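Local coordinates for protein DnaJ homolog subfamily C member 10 (Mus musculus, PDB 3APQ) that acts as an endoplasmic reticulum disulfide reductase, serving both correct protein folding and degradation of misfolded proteins, at residues N120-G125 with A151-D156. Sequence-based numbering, arbitrary orientation. Where two conformers were deposited one is given.
Sequences NFYSPG and AVNCGD
The ring of Tyr122 lies across the neighbouring strand, with one face over Asn153. CA of Asn153 sits 4.0 Å from the centroid of the Tyr122 ring, a CH-pi contact shifted toward the rim. The ring and the Asn153 amide are nearly parallel, their planes 16° apart. CG of Tyr122 lies between its backbone N and carbonyl carbon (chi1 67°), which swings the ring over the partner strand. Tyr122 OH ends 3.4 Å from Asn153 CB, and CB of Ala151 meets the ring edge at CE2.

Phe121 and Val152 occupy the other face of the sheet, side by side and pointing the same way. Phe121 CD1 is 3.7 Å from Val152 CB. The sulfur of Cys154 stands at the Phe121 ring edge and is bonded to Cys161, on helix 158-163, in a disulfide.

Strands 117-122 and 148-153 run parallel here. Val152 N donates to Asn120 O, and Tyr122 N to Val152 O at 2.9 Å, almost straight at 172°. Cys154 N then bonds to Tyr122 O. At the end of the strand, Asn153 OD1 takes a weak bond from Gly155 N and touches Pro124 CD at 3.3 Å. Gly155 CA packs against the same proline carbon, where a side chain would clash.

The two strands belong to the beta-alpha-beta unit of the first thioredoxin domain of this J-domain protein, joined through helix 127-142. Tyr122 also touches Cys129 of the redox-active Cys126-Cys129 pair. An alanine at Tyr122 would probably leave Asn153 CA and Ala151 CB without their aromatic partner and open a gap beside Cys129. Backbone bonds thus set the strand pairing, while apolar and CH-pi contacts would tend to hold the tyrosine ring beside the redox pair.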
loop_
_atom_site.group_PDB
_atom_site.type_symbol
_atom_site.label_atom_id
_atom_site.label_comp_id
_atom_site.label_asym_id
_atom_site.label_seq_id
_atom_site.Cartn_x
_atom_site.Cartn_y
_atom_site.Cartn_z
ATOM N N ASN A 120 -6.144 -8.321 -0.008
ATOM C CA ASN A 120 -6.478 -7.856 -1.335
ATOM C C ASN A 120 -5.186 -7.401 -1.985
ATOM O O ASN A 120 -4.603 -6.377 -1.549
ATOM C CB ASN A 120 -7.440 -6.673 -1.214
ATOM C CG ASN A 120 -7.732 -5.999 -2.537
ATOM O OD1 ASN A 120 -7.264 -6.432 -3.590
ATOM N ND2 ASN A 120 -8.562 -4.965 -2.492
ATOM N N PHE A 121 -4.745 -8.163 -2.989
ATOM C CA PHE A 121 -3.573 -7.830 -3.815
ATOM C C PHE A 121 -4.079 -7.021 -5.000
ATOM O O PHE A 121 -4.846 -7.525 -5.841
ATOM C CB PHE A 121 -2.844 -9.079 -4.342
ATOM C CG PHE A 121 -2.144 -9.872 -3.273
ATOM C CD1 PHE A 121 -0.796 -9.694 -3.037
ATOM C CD2 PHE A 121 -2.844 -10.836 -2.548
ATOM C CE1 PHE A 121 -0.153 -10.436 -2.040
ATOM C CE2 PHE A 121 -2.211 -11.572 -1.533
ATOM C CZ PHE A 121 -0.864 -11.370 -1.298
ATOM N N TYR A 122 -3.683 -5.770 -5.052
ATOM C CA TYR A 122 -4.178 -4.859 -6.108
ATOM C C TYR A 122 -3.007 -4.205 -6.841
ATOM O O TYR A 122 -1.843 -4.413 -6.498
ATOM C CB TYR A 122 -5.159 -3.835 -5.456
ATOM C CG TYR A 122 -4.494 -2.874 -4.476
ATOM C CD1 TYR A 122 -4.041 -1.652 -4.938
ATOM C CD2 TYR A 122 -4.309 -3.171 -3.117
ATOM C CE1 TYR A 122 -3.391 -0.748 -4.124
ATOM C CE2 TYR A 122 -3.623 -2.202 -2.248
ATOM C CZ TYR A 122 -3.201 -1.004 -2.785
ATOM O OH TYR A 122 -2.567 0.030 -2.074
ATOM N N SER A 123 -3.292 -3.430 -7.892
ATOM C CA SER A 123 -2.244 -2.767 -8.634
ATOM C C SER A 123 -2.787 -1.393 -9.043
ATOM O O SER A 123 -3.997 -1.255 -9.235
ATOM C CB SER A 123 -1.833 -3.606 -9.845
ATOM O OG SER A 123 -0.897 -2.939 -10.666
ATOM N N PRO A 124 -1.897 -0.377 -9.135
ATOM C CA PRO A 124 -2.356 0.939 -9.575
ATOM C C PRO A 124 -2.886 0.839 -11.042
ATOM O O PRO A 124 -2.469 -0.046 -11.795
ATOM C CB PRO A 124 -1.067 1.805 -9.507
ATOM C CG PRO A 124 0.076 0.835 -9.513
ATOM C CD PRO A 124 -0.488 -0.333 -8.695
ATOM N N GLY A 125 -3.807 1.704 -11.434
ATOM C CA GLY A 125 -4.282 1.688 -12.813
ATOM C C GLY A 125 -5.225 0.519 -13.113
ATOM O O GLY A 125 -5.335 0.085 -14.265
ATOM N N ALA A 151 -4.150 -5.384 2.617
ATOM C CA ALA A 151 -4.081 -4.977 1.228
ATOM C C ALA A 151 -2.623 -4.957 0.871
ATOM O O ALA A 151 -1.780 -4.582 1.710
ATOM C CB ALA A 151 -4.706 -3.562 1.062
ATOM N N VAL A 152 -2.295 -5.395 -0.345
ATOM C CA VAL A 152 -0.917 -5.319 -0.849
ATOM C C VAL A 152 -0.915 -4.576 -2.193
ATOM O O VAL A 152 -1.630 -4.949 -3.124
ATOM C CB VAL A 152 -0.266 -6.692 -1.014
ATOM C CG1 VAL A 152 1.028 -6.569 -1.831
ATOM C CG2 VAL A 152 0.064 -7.351 0.332
ATOM N N ASN A 153 -0.106 -3.520 -2.283
ATOM C CA ASN A 153 0.040 -2.775 -3.512
ATOM C C ASN A 153 1.152 -3.439 -4.313
ATOM O O ASN A 153 2.373 -3.206 -4.080
ATOM C CB ASN A 153 0.391 -1.309 -3.214
ATOM C CG ASN A 153 0.596 -0.480 -4.480
ATOM O OD1 ASN A 153 0.456 -0.972 -5.600
ATOM N ND2 ASN A 153 0.956 0.795 -4.297
ATOM N N CYS A 154 0.730 -4.242 -5.278
ATOM C CA CYS A 154 1.671 -4.877 -6.196
ATOM C C CYS A 154 2.444 -3.906 -7.059
ATOM O O CYS A 154 3.505 -4.284 -7.552
ATOM C CB CYS A 154 1.013 -5.928 -7.077
ATOM S SG CYS A 154 0.223 -7.201 -6.091
ATOM N N GLY A 155 1.957 -2.681 -7.238
ATOM C CA GLY A 155 2.776 -1.665 -7.941
ATOM C C GLY A 155 4.060 -1.362 -7.236
ATOM O O GLY A 155 5.116 -1.131 -7.868
ATOM N N ASP A 156 4.017 -1.377 -5.920
ATOM C CA ASP A 156 5.212 -1.141 -5.120
ATOM C C ASP A 156 6.117 -2.356 -4.869
ATOM O O ASP A 156 7.273 -2.173 -4.488
ATOM C CB ASP A 156 4.822 -0.483 -3.799
ATOM C CG ASP A 156 4.577 1.035 -3.940
ATOM O OD1 ASP A 156 4.795 1.630 -5.026
ATOM O OD2 ASP A 156 4.161 1.624 -2.942
#